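Local coordinates for methyl-accepting chemotaxis protein (Vibrio parahaemolyticus, PDB 4EXO) that probably senses small carboxylates such as pyruvate through its periplasmic PAS-like Cache domain and passes the signal on to the chemotaxis machinery, at residues 60-63 / 69-72; 51-56 / 71-76; 110-115 / 121-126. One frame throughout, in Å; residues are numbered along the deposited sequence.

How the contacts relate
All three contacts draw on one antiparallel sheet; contacts 1 and 3 line the pyruvic acid pocket, while contact 2 reaches it only through His72. Contact 1, the hairpin of strands 61-63 and 69-72, is buried and joins backbone hydrogen bonds to aromatic and imidazole groups that face the ligand. Contact 3, the hairpin at the sheet's other end, is partly buried; it supplies a lysine and a tryptophan face to the pocket, while on its other face Tyr110, Gln121 and Pro123 are exposed, and Gln121 works through waters. Contact 2 lies at the surface, shares Leu71 and His72 with contact 1, and joins a loop after helix 42-51 to the end of strand 69-72 through water and loose packing.

Contact 1. Residues 60-63 / 69-72; sequences FFAY and NTLH. With PYR (pyruvic acid), chain B.
Tyr63 crosses Asn69 on one face of a two-stranded antiparallel hairpin. The tyrosine CB leaves the strand on the same face as the side chains of Phe61 and His72. Beyond CG, CD1 lies 3.5 Å from Asn69 CA, and CE1 meets Asn69 CB and ND2. CZ comes 3.4 Å from Asn69 ND2, which sits over the ring face near its rim, the amide plane turned 77° from the ring. At the tip, Tyr63 OH gives a 2.7 Å hydrogen bond to the keto oxygen O3 of pyruvic acid.

With its CG anti to the backbone N (chi1 -175°), Asn69 sends its amide forward along its own strand, where ND2 donates to Leu71 O. That oxygen also accepts from Ala62 N at 2.9 Å, the two donors arriving from opposite faces of the carbonyl plane. Ala62 O receives Thr70 N and, weakly, Leu71 N, because two residues face one: a classic beta bulge. Small Ala62 suits the reverse side, where its CB packs against Leu71 CD2 at 3.7 Å.

His72 presents its ring edge to the ligand, NE2 donating to the carboxylate oxygen OXT at 2.8 Å and weakly to O3. Phe61 lays a flat apolar face under the pyruvic acid, whose CA stands 3.5 Å above the ring plane. Tyr59 OH and Lys124 NZ complete the polar grip. Tyr63 OH and His72 NE2, directed at the keto group and the carboxylate above an aromatic floor, are consistent with a site suited to a small 2-oxo acid.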
loop_
_atom_site.group_PDB
_atom_site.type_symbol
_atom_site.label_atom_id
_atom_site.label_comp_id
_atom_site.label_asym_id
_atom_site.label_seq_id
_atom_site.Cartn_x
_atom_site.Cartn_y
_atom_site.Cartn_z
ATOM N N PHE A 60 -4.202 -9.383 0.446
ATOM C CA PHE A 60 -3.216 -10.242 1.112
ATOM C C PHE A 60 -3.748 -11.607 1.550
ATOM O O PHE A 60 -4.949 -11.756 1.895
ATOM C CB PHE A 60 -2.678 -9.558 2.369
ATOM C CG PHE A 60 -1.810 -8.385 2.088
ATOM C CD1 PHE A 60 -0.478 -8.562 1.709
ATOM C CD2 PHE A 60 -2.318 -7.095 2.218
ATOM C CE1 PHE A 60 0.355 -7.473 1.455
ATOM C CE2 PHE A 60 -1.494 -5.963 1.966
ATOM C CZ PHE A 60 -0.153 -6.149 1.568
ATOM N N PHE A 61 -2.825 -12.574 1.572
ATOM C CA PHE A 61 -3.041 -13.877 2.171
ATOM C C PHE A 61 -1.766 -14.212 2.972
ATOM O O PHE A 61 -0.699 -13.626 2.729
ATOM C CB PHE A 61 -3.303 -14.951 1.072
ATOM C CG PHE A 61 -2.234 -14.985 0.011
ATOM C CD1 PHE A 61 -1.008 -15.645 0.262
ATOM C CD2 PHE A 61 -2.416 -14.371 -1.230
ATOM C CE1 PHE A 61 -0.007 -15.673 -0.725
ATOM C CE2 PHE A 61 -1.405 -14.379 -2.215
ATOM C CZ PHE A 61 -0.200 -15.045 -1.961
ATOM N N ALA A 62 -1.861 -15.157 3.902
ATOM C CA ALA A 62 -0.626 -15.683 4.516
ATOM C C ALA A 62 -0.761 -17.142 4.864
ATOM O O ALA A 62 -1.881 -17.604 5.169
ATOM C CB ALA A 62 -0.212 -14.844 5.760
ATOM N N TYR A 63 0.360 -17.873 4.783
ATOM C CA TYR A 63 0.408 -19.303 5.142
ATOM C C TYR A 63 1.595 -19.511 6.066
ATOM O O TYR A 63 2.577 -18.784 5.940
ATOM C CB TYR A 63 0.604 -20.182 3.882
ATOM C CG TYR A 63 -0.600 -20.127 2.950
ATOM C CD1 TYR A 63 -1.611 -21.107 3.008
ATOM C CD2 TYR A 63 -0.737 -19.076 2.041
ATOM C CE1 TYR A 63 -2.728 -21.030 2.165
ATOM C CE2 TYR A 63 -1.854 -19.012 1.155
ATOM C CZ TYR A 63 -2.848 -19.982 1.265
ATOM O OH TYR A 63 -3.941 -19.916 0.433
ATOM N N ASN A 69 -3.126 -22.114 6.097
ATOM C CA ASN A 69 -3.539 -20.714 5.948
ATOM C C ASN A 69 -3.696 -20.013 7.294
ATOM O O ASN A 69 -4.383 -20.516 8.199
ATOM C CB ASN A 69 -4.839 -20.609 5.137
ATOM C CG ASN A 69 -5.209 -19.164 4.870
ATOM O OD1 ASN A 69 -6.002 -18.596 5.598
ATOM N ND2 ASN A 69 -4.559 -18.545 3.872
ATOM N N THR A 70 -3.051 -18.859 7.441
ATOM C CA THR A 70 -3.183 -18.081 8.653
ATOM C C THR A 70 -4.032 -16.814 8.454
ATOM O O THR A 70 -4.607 -16.288 9.418
ATOM C CB THR A 70 -1.814 -17.694 9.233
ATOM O OG1 THR A 70 -1.069 -16.924 8.291
ATOM C CG2 THR A 70 -1.004 -18.978 9.566
ATOM N N LEU A 71 -4.121 -16.311 7.228
ATOM C CA LEU A 71 -5.135 -15.269 6.993
ATOM C C LEU A 71 -5.490 -15.286 5.536
ATOM O O LEU A 71 -4.639 -15.621 4.695
ATOM C CB LEU A 71 -4.618 -13.901 7.437
ATOM C CG LEU A 71 -3.464 -13.287 6.618
ATOM C CD1 LEU A 71 -3.966 -12.289 5.526
ATOM C CD2 LEU A 71 -2.494 -12.570 7.558
ATOM N N HIS A 72 -6.742 -14.976 5.197
ATOM C CA HIS A 72 -7.080 -14.833 3.770
ATOM C C HIS A 72 -8.133 -13.724 3.645
ATOM O O HIS A 72 -9.220 -13.826 4.242
ATOM C CB HIS A 72 -7.583 -16.160 3.144
ATOM C CG HIS A 72 -7.423 -16.174 1.652
ATOM N ND1 HIS A 72 -8.243 -15.445 0.803
ATOM C CD2 HIS A 72 -6.454 -16.715 0.872
ATOM C CE1 HIS A 72 -7.820 -15.600 -0.445
ATOM N NE2 HIS A 72 -6.734 -16.364 -0.427
HETATM C C PYR B . -4.085 -16.497 -3.089
HETATM O O PYR B . -3.549 -16.150 -4.240
HETATM O OXT PYR B . -5.175 -15.875 -2.683
HETATM C CA PYR B . -3.520 -17.524 -2.299
HETATM O O3 PYR B . -4.110 -17.794 -1.194
HETATM C CB PYR B . -2.293 -18.337 -2.694
#

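Contact 2. Residues 51-56 / 71-76; sequences AMRFES and LHAIKP. With PYR (pyruvic acid), chain B.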
loop_
_atom_site.group_PDB
_atom_site.type_symbol
_atom_site.label_atom_id
_atom_site.label_comp_id
_atom_site.label_asym_id
_atom_site.label_seq_id
_atom_site.Cartn_x
_atom_site.Cartn_y
_atom_site.Cartn_z
ATOM N N ALA A 51 -8.156 -6.240 5.690
ATOM C CA ALA A 51 -8.921 -5.088 5.164
ATOM C C ALA A 51 -8.259 -4.377 3.972
ATOM O O ALA A 51 -8.942 -3.728 3.150
ATOM C CB ALA A 51 -9.161 -4.098 6.295
HETATM N N MSE A 52 -6.924 -4.461 3.875
HETATM C CA MSE A 52 -6.194 -3.732 2.835
HETATM C C MSE A 52 -6.464 -4.149 1.384
HETATM O O MSE A 52 -6.539 -5.357 1.047
HETATM C CB MSE A 52 -4.669 -3.784 3.102
HETATM C CG MSE A 52 -4.307 -2.967 4.326
HETATM SE SE MSE A 52 -2.473 -3.230 4.918
HETATM C CE MSE A 52 -1.686 -2.192 3.556
ATOM N N ARG A 53 -6.603 -3.143 0.519
ATOM C CA ARG A 53 -6.710 -3.394 -0.932
ATOM C C ARG A 53 -5.903 -2.374 -1.703
ATOM O O ARG A 53 -5.896 -1.193 -1.323
ATOM C CB ARG A 53 -8.181 -3.276 -1.400
ATOM C CG ARG A 53 -9.135 -4.241 -0.711
ATOM C CD ARG A 53 -8.999 -5.673 -1.298
ATOM N NE ARG A 53 -10.054 -6.543 -0.753
ATOM C CZ ARG A 53 -10.073 -7.009 0.494
ATOM N NH1 ARG A 53 -9.072 -6.727 1.347
ATOM N NH2 ARG A 53 -11.074 -7.807 0.880
ATOM N N PHE A 54 -5.249 -2.796 -2.790
ATOM C CA PHE A 54 -4.742 -1.819 -3.760
ATOM C C PHE A 54 -5.588 -1.734 -5.045
ATOM O O PHE A 54 -5.334 -0.884 -5.910
ATOM C CB PHE A 54 -3.243 -2.031 -4.070
ATOM C CG PHE A 54 -2.884 -3.437 -4.572
ATOM C CD1 PHE A 54 -2.946 -3.745 -5.930
ATOM C CD2 PHE A 54 -2.473 -4.419 -3.691
ATOM C CE1 PHE A 54 -2.596 -5.054 -6.409
ATOM C CE2 PHE A 54 -2.111 -5.741 -4.169
ATOM C CZ PHE A 54 -2.182 -6.032 -5.522
ATOM N N GLU A 55 -6.560 -2.640 -5.153
ATOM C CA GLU A 55 -7.639 -2.637 -6.146
ATOM C C GLU A 55 -8.555 -3.793 -5.729
ATOM O O GLU A 55 -8.258 -4.540 -4.787
ATOM C CB GLU A 55 -7.120 -2.817 -7.580
ATOM C CG GLU A 55 -6.287 -4.105 -7.786
ATOM C CD GLU A 55 -5.786 -4.261 -9.228
ATOM O OE1 GLU A 55 -6.625 -4.477 -10.129
ATOM O OE2 GLU A 55 -4.559 -4.174 -9.452
ATOM N N SER A 56 -9.690 -3.935 -6.398
ATOM C CA SER A 56 -10.635 -4.990 -6.031
ATOM C C SER A 56 -9.994 -6.382 -5.996
ATOM O O SER A 56 -10.307 -7.209 -5.095
ATOM C CB SER A 56 -11.847 -4.981 -6.968
ATOM O OG SER A 56 -12.676 -3.872 -6.629
ATOM N N LEU A 71 -4.121 -16.311 7.228
ATOM C CA LEU A 71 -5.135 -15.269 6.993
ATOM C C LEU A 71 -5.490 -15.286 5.536
ATOM O O LEU A 71 -4.639 -15.621 4.695
ATOM C CB LEU A 71 -4.618 -13.901 7.437
ATOM C CG LEU A 71 -3.464 -13.287 6.618
ATOM C CD1 LEU A 71 -3.966 -12.289 5.526
ATOM C CD2 LEU A 71 -2.494 -12.570 7.558
ATOM N N HIS A 72 -6.742 -14.976 5.197
ATOM C CA HIS A 72 -7.080 -14.833 3.770
ATOM C C HIS A 72 -8.133 -13.724 3.645
ATOM O O HIS A 72 -9.220 -13.826 4.242
ATOM C CB HIS A 72 -7.583 -16.160 3.144
ATOM C CG HIS A 72 -7.423 -16.174 1.652
ATOM N ND1 HIS A 72 -8.243 -15.445 0.803
ATOM C CD2 HIS A 72 -6.454 -16.715 0.872
ATOM C CE1 HIS A 72 -7.820 -15.600 -0.445
ATOM N NE2 HIS A 72 -6.734 -16.364 -0.427
ATOM N N ALA A 73 -7.793 -12.652 2.929
ATOM C CA ALA A 73 -8.664 -11.464 2.869
ATOM C C ALA A 73 -9.995 -11.757 2.162
ATOM O O ALA A 73 -11.012 -11.155 2.496
ATOM C CB ALA A 73 -7.957 -10.300 2.128
ATOM N N ILE A 74 -9.955 -12.633 1.162
ATOM C CA ILE A 74 -11.118 -12.908 0.306
ATOM C C ILE A 74 -11.987 -14.065 0.829
ATOM O O ILE A 74 -13.231 -13.996 0.789
ATOM C CB ILE A 74 -10.652 -13.193 -1.149
ATOM C CG1 ILE A 74 -9.853 -11.974 -1.717
ATOM C CG2 ILE A 74 -11.816 -13.601 -2.099
ATOM C CD1 ILE A 74 -10.678 -10.611 -1.779
ATOM N N LYS A 75 -11.331 -15.142 1.254
ATOM C CA LYS A 75 -12.052 -16.347 1.677
ATOM C C LYS A 75 -11.547 -16.737 3.061
ATOM O O LYS A 75 -10.688 -17.653 3.194
ATOM C CB LYS A 75 -11.832 -17.470 0.662
ATOM C CG LYS A 75 -12.768 -18.731 0.915
ATOM C CD LYS A 75 -12.488 -19.804 -0.139
ATOM C CE LYS A 75 -13.334 -21.073 0.114
ATOM N NZ LYS A 75 -13.080 -21.995 -1.040
ATOM N N PRO A 76 -12.057 -16.057 4.108
ATOM C CA PRO A 76 -11.521 -16.333 5.456
ATOM C C PRO A 76 -11.817 -17.740 5.999
ATOM O O PRO A 76 -11.150 -18.161 6.945
ATOM C CB PRO A 76 -12.154 -15.232 6.315
ATOM C CG PRO A 76 -13.439 -14.881 5.570
ATOM C CD PRO A 76 -13.047 -14.945 4.136
HETATM C C PYR B . -4.085 -16.497 -3.089
HETATM O O PYR B . -3.549 -16.150 -4.240
HETATM O OXT PYR B . -5.175 -15.875 -2.683
HETATM C CA PYR B . -3.520 -17.524 -2.299
HETATM O O3 PYR B . -4.110 -17.794 -1.194
HETATM C CB PYR B . -2.293 -18.337 -2.694
HETATM O O HOH W 1 -11.707 -8.663 3.513
#
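The guanidinium of Arg53 rests against Ala73, at its carbonyl oxygen and CB, and against the CD1 methyl of Ile74, without a direct hydrogen bond between the segments. NH1 lies 3.8 Å from Ala73 CB, and NH2 approaches Ile74 CD1 at 3.9 Å. Two methyl groups, Ala73 CB and Ile74 CD1, suit this place, since the flat cation can lean on them while its N-H groups serve other partners. One of those is a water at the guanidinium edge, in its plane: it accepts from Arg53 NH2 and donates to Ala73 O, at 2.8 Å from each.

A bend at chi2 (-77°) curls the arginine back beside its own backbone, where NH1 donates to Met52 O, a selenomethionine carbonyl, at 2.9 Å. Lys50 O is a further acceptor for NH1, so the group is tied to the end of helix 42-51. The contact thereby joins the loop following that helix to the turn leaving strand 69-72, an edge strand of the PAS-like sheet of this Cache domain.

Further out, the turn folds back on His72: Lys75 N donates to ND1 at 3.1 Å, and Ile74 N does so weakly. With ND1 accepting, the pattern is consistent with a proton on NE2, the nitrogen turned to pyruvic acid. Ile74 also packs on Tyr59 and Pro116. On the other flank the arginine backbone meets the second subunit, Arg53 N donating to Thr27 OG1 of that chain.

Contact 3. Residues 110-115 / 121-126; sequences YFSWHK and QAPKLG. With PYR (pyruvic acid), chain B.
Lys124 and Phe111 run side by side into the pyruvic acid pocket from neighbouring strands. The lysine chain stands fully extended from its first torsion (chi1 -174°) onward, and its CD lies 3.8 Å from Phe111 CE1. A long aliphatic chain suits this place: its CD methylene packs beside the Phe111 ring while NZ reaches the ligand carboxylate, donating to pyruvic acid O at 2.6 Å. Tyr143 OH is another partner of NZ. Phe111 turns its ring edge to that same oxygen and, on its other flank, packs CE2 against Gly126 CA.

These strands form an antiparallel hairpin at the outer end of the PAS-like sheet. Phe111 with Lys124 and Trp113 with Ala122 are hydrogen-bonded pairs, and Lys124 N to Phe111 O is the shortest of the four bonds at 2.7 Å. Trp113, on the pocket face with them, lays its indole over the ligand, whose carboxylate carbon C stands 3.3 Å above the ring plane.

On the reverse face, Gln121 bends at chi2 (-73°) to lie along the opposite strand. Its OE1 shares a water with Ser112 O, and NE2 shares another with His114 N. Farther along this face, Leu125 CD1 makes a CH-pi contact over the centre of the Tyr110 ring, 3.8 Å from its centroid.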
loop_
_atom_site.group_PDB
_atom_site.type_symbol
_atom_site.label_atom_id
_atom_site.label_comp_id
_atom_site.label_asym_id
_atom_site.label_seq_id
_atom_site.Cartn_x
_atom_site.Cartn_y
_atom_site.Cartn_z
ATOM N N TYR A 110 4.348 -17.801 -10.487
ATOM C CA TYR A 110 3.172 -17.744 -11.390
ATOM C C TYR A 110 2.248 -18.930 -11.052
ATOM O O TYR A 110 2.713 -20.063 -10.873
ATOM C CB TYR A 110 3.586 -17.867 -12.867
ATOM C CG TYR A 110 4.236 -16.661 -13.464
ATOM C CD1 TYR A 110 3.458 -15.632 -14.013
ATOM C CD2 TYR A 110 5.637 -16.526 -13.485
ATOM C CE1 TYR A 110 4.053 -14.502 -14.584
ATOM C CE2 TYR A 110 6.239 -15.402 -14.056
ATOM C CZ TYR A 110 5.427 -14.402 -14.607
ATOM O OH TYR A 110 5.971 -13.283 -15.173
ATOM N N PHE A 111 0.935 -18.681 -10.965
ATOM C CA PHE A 111 -0.051 -19.731 -10.699
ATOM C C PHE A 111 -1.418 -19.136 -11.015
ATOM O O PHE A 111 -1.519 -17.948 -11.251
ATOM C CB PHE A 111 -0.019 -20.205 -9.229
ATOM C CG PHE A 111 -0.244 -19.106 -8.198
ATOM C CD1 PHE A 111 -1.522 -18.908 -7.641
ATOM C CD2 PHE A 111 0.834 -18.304 -7.740
ATOM C CE1 PHE A 111 -1.734 -17.910 -6.635
ATOM C CE2 PHE A 111 0.639 -17.304 -6.775
ATOM C CZ PHE A 111 -0.651 -17.091 -6.214
ATOM N N SER A 112 -2.447 -19.980 -11.035
ATOM C CA SER A 112 -3.839 -19.524 -11.201
ATOM C C SER A 112 -4.544 -19.637 -9.864
ATOM O O SER A 112 -4.256 -20.536 -9.072
ATOM C CB SER A 112 -4.574 -20.363 -12.241
ATOM O OG SER A 112 -4.081 -20.052 -13.532
ATOM N N TRP A 113 -5.450 -18.693 -9.617
ATOM C CA TRP A 113 -6.193 -18.620 -8.380
ATOM C C TRP A 113 -7.517 -17.895 -8.667
ATOM O O TRP A 113 -7.649 -17.134 -9.656
ATOM C CB TRP A 113 -5.391 -17.859 -7.305
ATOM C CG TRP A 113 -5.901 -18.120 -5.914
ATOM C CD1 TRP A 113 -6.869 -17.398 -5.237
ATOM C CD2 TRP A 113 -5.496 -19.177 -5.031
ATOM N NE1 TRP A 113 -7.083 -17.959 -3.998
ATOM C CE2 TRP A 113 -6.239 -19.032 -3.835
ATOM C CE3 TRP A 113 -4.552 -20.229 -5.134
ATOM C CZ2 TRP A 113 -6.107 -19.909 -2.748
ATOM C CZ3 TRP A 113 -4.413 -21.100 -4.038
ATOM C CH2 TRP A 113 -5.172 -20.924 -2.859
ATOM N N HIS A 114 -8.485 -18.106 -7.785
ATOM C CA HIS A 114 -9.720 -17.315 -7.801
ATOM C C HIS A 114 -9.375 -15.822 -7.967
ATOM O O HIS A 114 -8.523 -15.280 -7.263
ATOM C CB HIS A 114 -10.456 -17.533 -6.485
ATOM C CG HIS A 114 -11.631 -16.618 -6.272
ATOM N ND1 HIS A 114 -11.542 -15.449 -5.548
ATOM C CD2 HIS A 114 -12.933 -16.751 -6.618
ATOM C CE1 HIS A 114 -12.736 -14.885 -5.476
ATOM N NE2 HIS A 114 -13.604 -15.668 -6.103
ATOM N N LYS A 115 -10.053 -15.164 -8.899
ATOM C CA LYS A 115 -9.905 -13.730 -9.099
ATOM C C LYS A 115 -11.230 -13.044 -8.656
ATOM O O LYS A 115 -12.280 -13.298 -9.259
ATOM C CB LYS A 115 -9.662 -13.462 -10.590
ATOM C CG LYS A 115 -9.537 -11.982 -10.954
ATOM C CD LYS A 115 -9.174 -11.819 -12.445
ATOM C CE LYS A 115 -9.063 -10.349 -12.819
ATOM N NZ LYS A 115 -8.687 -10.136 -14.266
ATOM N N GLN A 121 -11.263 -18.873 -11.621
ATOM C CA GLN A 121 -9.786 -18.959 -11.723
ATOM C C GLN A 121 -9.228 -18.079 -12.814
ATOM O O GLN A 121 -9.817 -17.965 -13.891
ATOM C CB GLN A 121 -9.376 -20.434 -11.985
ATOM C CG GLN A 121 -9.889 -21.381 -10.929
ATOM C CD GLN A 121 -9.116 -21.200 -9.631
ATOM O OE1 GLN A 121 -7.872 -21.217 -9.630
ATOM N NE2 GLN A 121 -9.840 -21.007 -8.527
ATOM N N ALA A 122 -8.088 -17.445 -12.557
ATOM C CA ALA A 122 -7.372 -16.666 -13.558
ATOM C C ALA A 122 -5.871 -16.702 -13.290
ATOM O O ALA A 122 -5.462 -16.809 -12.128
ATOM C CB ALA A 122 -7.820 -15.201 -13.572
ATOM N N PRO A 123 -5.057 -16.556 -14.350
ATOM C CA PRO A 123 -3.604 -16.528 -14.122
ATOM C C PRO A 123 -3.161 -15.322 -13.305
ATOM O O PRO A 123 -3.629 -14.185 -13.536
ATOM C CB PRO A 123 -2.998 -16.512 -15.533
ATOM C CG PRO A 123 -4.102 -16.119 -16.450
ATOM C CD PRO A 123 -5.405 -16.543 -15.789
ATOM N N LYS A 124 -2.230 -15.574 -12.384
ATOM C CA LYS A 124 -1.787 -14.570 -11.416
ATOM C C LYS A 124 -0.264 -14.602 -11.311
ATOM O O LYS A 124 0.376 -15.634 -11.588
ATOM C CB LYS A 124 -2.397 -14.972 -10.048
ATOM C CG LYS A 124 -2.214 -14.023 -8.886
ATOM C CD LYS A 124 -3.077 -14.512 -7.698
ATOM C CE LYS A 124 -3.062 -13.508 -6.517
ATOM N NZ LYS A 124 -4.058 -13.902 -5.436
ATOM N N LEU A 125 0.312 -13.475 -10.894
ATOM C CA LEU A 125 1.708 -13.456 -10.473
ATOM C C LEU A 125 1.729 -13.087 -8.995
ATOM O O LEU A 125 1.359 -11.993 -8.634
ATOM C CB LEU A 125 2.529 -12.467 -11.297
ATOM C CG LEU A 125 3.978 -12.207 -10.797
ATOM C CD1 LEU A 125 4.779 -13.526 -10.797
ATOM C CD2 LEU A 125 4.640 -11.167 -11.695
ATOM N N GLY A 126 2.133 -14.027 -8.150
ATOM C CA GLY A 126 2.162 -13.798 -6.702
ATOM C C GLY A 126 3.522 -13.354 -6.235
ATOM O O GLY A 126 4.525 -13.597 -6.909
HETATM C C PYR B . -4.085 -16.497 -3.089
HETATM O O PYR B . -3.549 -16.150 -4.240
HETATM O OXT PYR B . -5.175 -15.875 -2.683
HETATM C CA PYR B . -3.520 -17.524 -2.299
HETATM O O3 PYR B . -4.110 -17.794 -1.194
HETATM C CB PYR B . -2.293 -18.337 -2.694
HETATM O O HOH W 2 -5.878 -22.409 -7.883
HETATM O O HOH W 3 -8.596 -20.409 -5.922
#